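Local structure of N-hydroxyarylamine O-acetyltransferase (Bacillus cereus, 4DMO) at residues A[23-35]-A[122-136]. The protein probably transfers acetyl groups to arylamines and N-hydroxyarylamines, working through a non-canonical catalytic triad. Numbering follows the deposited sequence.
Sequences SFEDLSNIMYAMA and YLIEVGFGSYLPLAP
Ser28 and Ala135 bring the two backbones to within 4.1 Å, CA to CA, where helix 27-37 lies against the chain returning from the loop after strand 120-124. One turn further along, the nearest pair is Tyr32 and Leu134. The carbonyl oxygens of Ser28 and Leu134 stand 3.2 Å apart, two acceptors that cannot bond to each other, and the contact is held by apolar packing. Met31 fills its middle: SD lies beside CA and C of Ala135, and the bend at chi3 (76°) turns CE to 3.3 Å from Ala135 O, while CG meets Val126 CG1. The other branch of Val126, CG2, touches CE of the extended Met34 side chain at 3.9 Å.

In this arylamine N-acetyltransferase fold the packing lies beside a probable active-site residue, Glu125, whose backbone O meets Met31 CE. Glu125 has its CB turned away from the helix, and its carboxylate binds His110 and Asn75, consistent with the glutamate of the Cys-His-Glu triad; Gly127 N adds a bond to the anti lone pair of OE2, 2.8 Å away.

At the start of 23-35, Phe24 points an edge at the face of Tyr122 in a T-shaped pair, with planes at 56° and Phe24 CZ 3.6 Å from Tyr122 CE2. Pro136 CG touches both Phe24 CZ and Leu27 CB. One turn beyond Met31, Ala35 CB rests on Leu132 CD1 and, 3.7 Å away, Leu134 CD2.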
ATOM      1  N   SER A  23       7.360  18.024  -7.091  1.00 25.31           N
ATOM      2  CA  SER A  23       6.831  18.916  -6.075  1.00 33.88           C
ATOM      3  C   SER A  23       5.835  18.204  -5.198  1.00 39.39           C
ATOM      4  O   SER A  23       5.387  17.096  -5.512  1.00 38.17           O
ATOM      5  CB  SER A  23       6.142  20.133  -6.718  1.00 47.64           C
ATOM      6  OG  SER A  23       4.889  19.784  -7.302  1.00 47.52           O
ATOM      7  N   PHE A  24       5.461  18.866  -4.107  1.00 39.71           N
ATOM      8  CA  PHE A  24       4.465  18.322  -3.194  1.00 34.66           C
ATOM      9  C   PHE A  24       3.128  18.143  -3.881  1.00 37.80           C
ATOM     10  O   PHE A  24       2.439  17.126  -3.715  1.00 38.80           O
ATOM     11  CB  PHE A  24       4.286  19.239  -1.992  1.00 31.25           C
ATOM     12  CG  PHE A  24       3.283  18.736  -1.020  1.00 34.18           C
ATOM     13  CD1 PHE A  24       3.647  17.814  -0.061  1.00 36.17           C
ATOM     14  CD2 PHE A  24       1.966  19.153  -1.069  1.00 32.81           C
ATOM     15  CE1 PHE A  24       2.726  17.327   0.847  1.00 32.17           C
ATOM     16  CE2 PHE A  24       1.050  18.655  -0.149  1.00 39.71           C
ATOM     17  CZ  PHE A  24       1.449  17.739   0.800  1.00 27.35           C
ATOM     18  N   GLU A  25       2.754  19.152  -4.650  1.00 39.67           N
ATOM     19  CA  GLU A  25       1.461  19.169  -5.308  1.00 38.47           C
ATOM     20  C   GLU A  25       1.321  18.012  -6.300  1.00 34.66           C
ATOM     21  O   GLU A  25       0.199  17.652  -6.681  1.00 32.75           O
ATOM     22  CB  GLU A  25       1.266  20.543  -5.969  1.00 51.16           C
ATOM     23  CG  GLU A  25      -0.096  20.768  -6.580  1.00 61.17           C
ATOM     24  CD  GLU A  25      -0.644  22.154  -6.298  1.00 68.75           C
ATOM     25  OE1 GLU A  25      -1.083  22.385  -5.149  1.00 79.38           O
ATOM     26  OE2 GLU A  25      -0.651  23.009  -7.211  1.00 72.32           O
ATOM     27  N   ASP A  26       2.476  17.452  -6.699  1.00 34.69           N
ATOM     28  CA  ASP A  26       2.576  16.290  -7.597  1.00 30.63           C
ATOM     29  C   ASP A  26       2.262  14.945  -6.905  1.00 34.83           C
ATOM     30  O   ASP A  26       1.938  13.957  -7.560  1.00 31.36           O
ATOM     31  CB  ASP A  26       3.995  16.163  -8.165  1.00 31.64           C
ATOM     32  CG  ASP A  26       4.370  17.275  -9.143  1.00 40.71           C
ATOM     33  OD1 ASP A  26       3.481  17.881  -9.778  1.00 44.61           O
ATOM     34  OD2 ASP A  26       5.586  17.492  -9.306  1.00 34.79           O
ATOM     35  N   LEU A  27       2.402  14.898  -5.590  1.00 28.34           N
ATOM     36  CA  LEU A  27       2.363  13.633  -4.864  1.00 31.17           C
ATOM     37  C   LEU A  27       1.035  12.905  -5.016  1.00 24.85           C
ATOM     38  O   LEU A  27       0.991  11.691  -5.277  1.00 23.48           O
ATOM     39  CB  LEU A  27       2.649  13.897  -3.401  1.00 28.84           C
ATOM     40  CG  LEU A  27       4.064  14.413  -3.188  1.00 23.38           C
ATOM     41  CD1 LEU A  27       4.312  14.616  -1.728  1.00 26.92           C
ATOM     42  CD2 LEU A  27       5.089  13.464  -3.783  1.00 27.64           C
ATOM     43  N   SER A  28      -0.040  13.659  -4.885  1.00 25.91           N
ATOM     44  CA  SER A  28      -1.376  13.134  -5.063  1.00 21.40           C
ATOM     45  C   SER A  28      -1.528  12.411  -6.401  1.00 23.25           C
ATOM     46  O   SER A  28      -2.185  11.369  -6.508  1.00 22.24           O
ATOM     47  CB  SER A  28      -2.389  14.259  -4.994  1.00 20.30           C
ATOM     48  OG  SER A  28      -2.416  14.968  -6.229  1.00 34.48           O
ATOM     49  N   ASN A  29      -0.965  12.967  -7.455  1.00 31.92           N
ATOM     50  CA  ASN A  29      -1.218  12.352  -8.739  1.00 30.68           C
ATOM     51  C   ASN A  29      -0.294  11.180  -8.948  1.00 22.50           C
ATOM     52  O   ASN A  29      -0.630  10.250  -9.634  1.00 25.60           O
ATOM     53  CB  ASN A  29      -1.110  13.345  -9.899  1.00 51.18           C
ATOM     54  CG  ASN A  29      -1.691  12.775 -11.198  1.00 61.36           C
ATOM     55  OD1 ASN A  29      -2.908  12.562 -11.316  1.00 55.66           O
ATOM     56  ND2 ASN A  29      -0.817  12.495 -12.168  1.00 37.80           N
ATOM     57  N   ILE A  30       0.874  11.214  -8.332  1.00 23.27           N
ATOM     58  CA  ILE A  30       1.748  10.073  -8.385  1.00 18.97           C
ATOM     59  C   ILE A  30       1.111   8.906  -7.620  1.00 22.70           C
ATOM     60  O   ILE A  30       1.172   7.768  -8.074  1.00 17.66           O
ATOM     61  CB  ILE A  30       3.103  10.406  -7.776  1.00 21.14           C
ATOM     62  CG1 ILE A  30       3.809  11.428  -8.656  1.00 23.42           C
ATOM     63  CG2 ILE A  30       3.973   9.168  -7.653  1.00 21.83           C
ATOM     64  CD1 ILE A  30       5.070  11.952  -8.047  1.00 26.68           C
ATOM     65  N   MET A  31       0.473   9.206  -6.479  1.00 22.54           N
ATOM     66  CA  MET A  31      -0.157   8.187  -5.656  1.00 16.70           C
ATOM     67  C   MET A  31      -1.296   7.557  -6.390  1.00 18.23           C
ATOM     68  O   MET A  31      -1.506   6.341  -6.309  1.00 20.41           O
ATOM     69  CB  MET A  31      -0.650   8.783  -4.328  1.00 18.19           C
ATOM     70  CG  MET A  31       0.489   9.130  -3.397  1.00 15.98           C
ATOM     71  SD  MET A  31       0.032  10.132  -1.980  1.00 20.87           S
ATOM     72  CE  MET A  31      -0.762   8.895  -0.945  1.00 19.29           C
ATOM     73  N   TYR A  32      -2.046   8.386  -7.096  1.00 19.80           N
ATOM     74  CA  TYR A  32      -3.162   7.913  -7.880  1.00 16.97           C
ATOM     75  C   TYR A  32      -2.652   6.973  -8.970  1.00 22.00           C
ATOM     76  O   TYR A  32      -3.159   5.852  -9.134  1.00 18.75           O
ATOM     77  CB  TYR A  32      -3.912   9.110  -8.487  1.00 25.60           C
ATOM     78  CG  TYR A  32      -5.047   8.677  -9.357  1.00 21.87           C
ATOM     79  CD1 TYR A  32      -6.326   8.500  -8.843  1.00 18.10           C
ATOM     80  CD2 TYR A  32      -4.842   8.434 -10.700  1.00 17.53           C
ATOM     81  CE1 TYR A  32      -7.361   8.083  -9.653  1.00 20.01           C
ATOM     82  CE2 TYR A  32      -5.868   8.029 -11.505  1.00 22.64           C
ATOM     83  CZ  TYR A  32      -7.117   7.838 -10.980  1.00 18.22           C
ATOM     84  OH  TYR A  32      -8.101   7.405 -11.824  1.00 32.25           O
ATOM     85  N   ALA A  33      -1.611   7.416  -9.677  1.00 19.03           N
ATOM     86  CA  ALA A  33      -0.988   6.597 -10.702  1.00 19.89           C
ATOM     87  C   ALA A  33      -0.460   5.284 -10.105  1.00 15.86           C
ATOM     88  O   ALA A  33      -0.617   4.228 -10.707  1.00 17.93           O
ATOM     89  CB  ALA A  33       0.145   7.371 -11.406  1.00 17.89           C
ATOM     90  N   MET A  34       0.172   5.343  -8.936  1.00 12.37           N
ATOM     91  CA  MET A  34       0.652   4.120  -8.307  1.00 14.61           C
ATOM     92  C   MET A  34      -0.506   3.177  -8.035  1.00 15.33           C
ATOM     93  O   MET A  34      -0.356   1.985  -8.237  1.00 15.42           O
ATOM     94  CB  MET A  34       1.417   4.381  -7.025  1.00 10.58           C
ATOM     95  CG  MET A  34       2.014   3.110  -6.470  1.00 17.49           C
ATOM     96  SD  MET A  34       3.230   3.425  -5.220  1.00 14.73           S
ATOM     97  CE  MET A  34       3.625   1.793  -4.647  1.00 16.53           C
ATOM     98  N   ALA A  35      -1.666   3.693  -7.620  1.00 14.24           N
ATOM     99  CA  ALA A  35      -2.786   2.811  -7.313  1.00 12.11           C
ATOM    100  C   ALA A  35      -3.321   2.183  -8.555  1.00 13.94           C
ATOM    101  O   ALA A  35      -3.845   1.084  -8.492  1.00 13.11           O
ATOM    102  CB  ALA A  35      -3.894   3.548  -6.629  1.00 12.65           C
ATOM    103  N   TYR A 122       2.915  14.818   6.883  1.00 27.12           N
ATOM    104  CA  TYR A 122       1.913  14.106   6.098  1.00 29.91           C
ATOM    105  C   TYR A 122       2.220  12.628   6.119  1.00 26.86           C
ATOM    106  O   TYR A 122       3.371  12.230   6.018  1.00 26.94           O
ATOM    107  CB  TYR A 122       1.886  14.602   4.646  1.00 34.37           C
ATOM    108  CG  TYR A 122       1.559  16.075   4.525  1.00 27.75           C
ATOM    109  CD1 TYR A 122       2.520  17.027   4.764  1.00 22.29           C
ATOM    110  CD2 TYR A 122       0.280  16.496   4.184  1.00 30.21           C
ATOM    111  CE1 TYR A 122       2.236  18.356   4.687  1.00 22.68           C
ATOM    112  CE2 TYR A 122      -0.027  17.837   4.106  1.00 25.37           C
ATOM    113  CZ  TYR A 122       0.965  18.765   4.351  1.00 28.73           C
ATOM    114  OH  TYR A 122       0.688  20.106   4.264  1.00 36.23           O
ATOM    115  N   LEU A 123       1.174  11.828   6.259  1.00 32.20           N
ATOM    116  CA  LEU A 123       1.260  10.384   6.098  1.00 20.73           C
ATOM    117  C   LEU A 123       1.111  10.064   4.617  1.00 23.30           C
ATOM    118  O   LEU A 123       0.111  10.431   3.988  1.00 19.73           O
ATOM    119  CB  LEU A 123       0.140   9.718   6.865  1.00 21.15           C
ATOM    120  CG  LEU A 123      -0.042   8.208   6.834  1.00 22.61           C
ATOM    121  CD1 LEU A 123       1.041   7.496   7.644  1.00 23.41           C
ATOM    122  CD2 LEU A 123      -1.417   7.905   7.376  1.00 23.55           C
ATOM    123  N   ILE A 124       2.106   9.379   4.064  1.00 21.75           N
ATOM    124  CA  ILE A 124       2.022   8.877   2.694  1.00 18.81           C
ATOM    125  C   ILE A 124       1.648   7.376   2.683  1.00 19.43           C
ATOM    126  O   ILE A 124       2.456   6.511   3.042  1.00 18.23           O
ATOM    127  CB  ILE A 124       3.363   9.104   1.966  1.00 19.30           C
ATOM    128  CG1 ILE A 124       3.800  10.572   2.139  1.00 28.98           C
ATOM    129  CG2 ILE A 124       3.263   8.679   0.500  1.00 21.20           C
ATOM    130  CD1 ILE A 124       2.744  11.632   1.695  1.00 22.68           C
ATOM    131  N   GLU A 125       0.421   7.084   2.268  1.00 15.43           N
ATOM    132  CA  GLU A 125      -0.109   5.728   2.359  1.00 19.73           C
ATOM    133  C   GLU A 125      -0.529   5.202   1.002  1.00 16.11           C
ATOM    134  O   GLU A 125      -1.561   5.597   0.445  1.00 11.17           O
ATOM    135  CB  GLU A 125      -1.292   5.657   3.339  1.00 17.54           C
ATOM    136  CG  GLU A 125      -1.875   4.274   3.521  1.00 20.11           C
ATOM    137  CD  GLU A 125      -0.829   3.267   3.969  1.00 18.48           C
ATOM    138  OE1 GLU A 125      -0.375   3.360   5.136  1.00 14.42           O
ATOM    139  OE2 GLU A 125      -0.492   2.365   3.159  1.00 13.01           O
ATOM    140  N   VAL A 126       0.273   4.260   0.496  1.00 14.02           N
ATOM    141  CA  VAL A 126       0.015   3.638  -0.798  1.00 15.29           C
ATOM    142  C   VAL A 126      -0.100   2.098  -0.721  1.00 16.35           C
ATOM    143  O   VAL A 126      -0.252   1.433  -1.760  1.00  9.03           O
ATOM    144  CB  VAL A 126       1.105   4.036  -1.812  1.00 13.20           C
ATOM    145  CG1 VAL A 126       1.110   5.541  -1.952  1.00 16.77           C
ATOM    146  CG2 VAL A 126       2.462   3.531  -1.356  1.00 11.39           C
ATOM    147  N   GLY A 127      -0.111   1.548   0.502  1.00 15.06           N
ATOM    148  CA  GLY A 127      -0.033   0.112   0.676  1.00 14.16           C
ATOM    149  C   GLY A 127      -1.096  -0.583   1.490  1.00 16.58           C
ATOM    150  O   GLY A 127      -0.999  -1.791   1.737  1.00 22.58           O
ATOM    151  N   PHE A 128      -2.113   0.155   1.886  1.00 17.29           N
ATOM    152  CA  PHE A 128      -3.132  -0.358   2.809  1.00 22.82           C
ATOM    153  C   PHE A 128      -4.245  -1.012   2.023  1.00 19.62           C
ATOM    154  O   PHE A 128      -5.401  -0.584   2.097  1.00 15.62           O
ATOM    155  CB  PHE A 128      -3.728   0.802   3.640  1.00 17.38           C
ATOM    156  CG  PHE A 128      -4.558   0.372   4.825  1.00 18.74           C
ATOM    157  CD1 PHE A 128      -5.636   1.130   5.236  1.00 24.85           C
ATOM    158  CD2 PHE A 128      -4.246  -0.769   5.543  1.00 18.82           C
ATOM    159  CE1 PHE A 128      -6.407   0.754   6.346  1.00 23.62           C
ATOM    160  CE2 PHE A 128      -5.002  -1.143   6.639  1.00 23.43           C
ATOM    161  CZ  PHE A 128      -6.084  -0.366   7.043  1.00 21.87           C
ATOM    162  N   GLY A 129      -3.910  -2.062   1.291  1.00 12.46           N
ATOM    163  CA  GLY A 129      -4.876  -2.714   0.417  1.00 12.75           C
ATOM    164  C   GLY A 129      -5.493  -1.735  -0.572  1.00 13.56           C
ATOM    165  O   GLY A 129      -4.794  -0.987  -1.245  1.00 16.79           O
ATOM    166  N   SER A 130      -6.811  -1.759  -0.687  1.00 14.91           N
ATOM    167  CA  SER A 130      -7.524  -0.809  -1.529  1.00 16.48           C
ATOM    168  C   SER A 130      -8.015   0.416  -0.727  1.00 17.86           C
ATOM    169  O   SER A 130      -8.658   1.314  -1.263  1.00 19.37           O
ATOM    170  CB  SER A 130      -8.722  -1.518  -2.160  1.00 23.12           C
ATOM    171  OG  SER A 130      -9.628  -1.924  -1.149  1.00 28.09           O
ATOM    172  N   TYR A 131      -7.669   0.484   0.547  1.00 16.31           N
ATOM    173  CA  TYR A 131      -8.087   1.594   1.385  1.00 15.08           C
ATOM    174  C   TYR A 131      -7.126   2.761   1.259  1.00 19.75           C
ATOM    175  O   TYR A 131      -6.455   3.141   2.210  1.00 21.46           O
ATOM    176  CB  TYR A 131      -8.207   1.117   2.830  1.00 19.52           C
ATOM    177  CG  TYR A 131      -9.341   0.115   2.972  1.00 22.96           C
ATOM    178  CD1 TYR A 131     -10.624   0.474   2.659  1.00 25.12           C
ATOM    179  CD2 TYR A 131      -9.119  -1.178   3.394  1.00 28.92           C
ATOM    180  CE1 TYR A 131     -11.668  -0.417   2.777  1.00 28.91           C
ATOM    181  CE2 TYR A 131     -10.151  -2.081   3.502  1.00 30.59           C
ATOM    182  CZ  TYR A 131     -11.426  -1.692   3.190  1.00 30.95           C
ATOM    183  OH  TYR A 131     -12.488  -2.568   3.301  1.00 40.63           O
ATOM    184  N   LEU A 132      -7.065   3.337   0.064  1.00 16.77           N
ATOM    185  CA  LEU A 132      -6.006   4.269  -0.261  1.00 12.55           C
ATOM    186  C   LEU A 132      -6.504   5.706  -0.312  1.00 19.81           C
ATOM    187  O   LEU A 132      -7.456   6.021  -1.012  1.00 18.19           O
ATOM    188  CB  LEU A 132      -5.369   3.878  -1.605  1.00 13.12           C
ATOM    189  CG  LEU A 132      -4.727   2.465  -1.690  1.00 16.74           C
ATOM    190  CD1 LEU A 132      -4.242   2.139  -3.125  1.00 16.17           C
ATOM    191  CD2 LEU A 132      -3.549   2.296  -0.672  1.00 12.38           C
ATOM    192  N   PRO A 133      -5.815   6.601   0.398  1.00 18.39           N
ATOM    193  CA  PRO A 133      -6.213   8.011   0.382  1.00 22.16           C
ATOM    194  C   PRO A 133      -5.960   8.689  -0.977  1.00 21.22           C
ATOM    195  O   PRO A 133      -6.571   9.716  -1.236  1.00 20.09           O
ATOM    196  CB  PRO A 133      -5.338   8.640   1.480  1.00 20.26           C
ATOM    197  CG  PRO A 133      -4.853   7.502   2.319  1.00 25.71           C
ATOM    198  CD  PRO A 133      -4.713   6.349   1.346  1.00 18.24           C
ATOM    199  N   LEU A 134      -5.078   8.127  -1.806  1.00 19.68           N
ATOM    200  CA  LEU A 134      -4.711   8.697  -3.117  1.00 17.80           C
ATOM    201  C   LEU A 134      -4.162  10.120  -3.020  1.00 18.41           C
ATOM    202  O   LEU A 134      -4.100  10.863  -4.005  1.00 18.72           O
ATOM    203  CB  LEU A 134      -5.891   8.648  -4.073  1.00 17.27           C
ATOM    204  CG  LEU A 134      -6.417   7.220  -4.176  1.00 13.24           C
ATOM    205  CD1 LEU A 134      -7.621   7.216  -5.049  1.00 12.32           C
ATOM    206  CD2 LEU A 134      -5.386   6.285  -4.727  1.00 10.59           C
ATOM    207  N   ALA A 135      -3.751  10.489  -1.819  1.00 20.55           N
ATOM    208  CA  ALA A 135      -3.089  11.761  -1.601  1.00 24.48           C
ATOM    209  C   ALA A 135      -2.467  11.747  -0.212  1.00 16.71           C
ATOM    210  O   ALA A 135      -2.818  10.902   0.611  1.00 21.59           O
ATOM    211  CB  ALA A 135      -4.091  12.902  -1.744  1.00 23.85           C
ATOM    212  N   PRO A 136      -1.524  12.658   0.054  1.00 21.19           N
ATOM    213  CA  PRO A 136      -0.995  12.804   1.412  1.00 21.51           C
ATOM    214  C   PRO A 136      -2.091  13.118   2.445  1.00 26.48           C
ATOM    215  O   PRO A 136      -3.042  13.834   2.166  1.00 18.44           O
ATOM    216  CB  PRO A 136      -0.022  13.993   1.286  1.00 24.76           C
ATOM    217  CG  PRO A 136       0.350  14.021  -0.132  1.00 21.72           C
ATOM    218  CD  PRO A 136      -0.898  13.618  -0.871  1.00 26.86           C
TER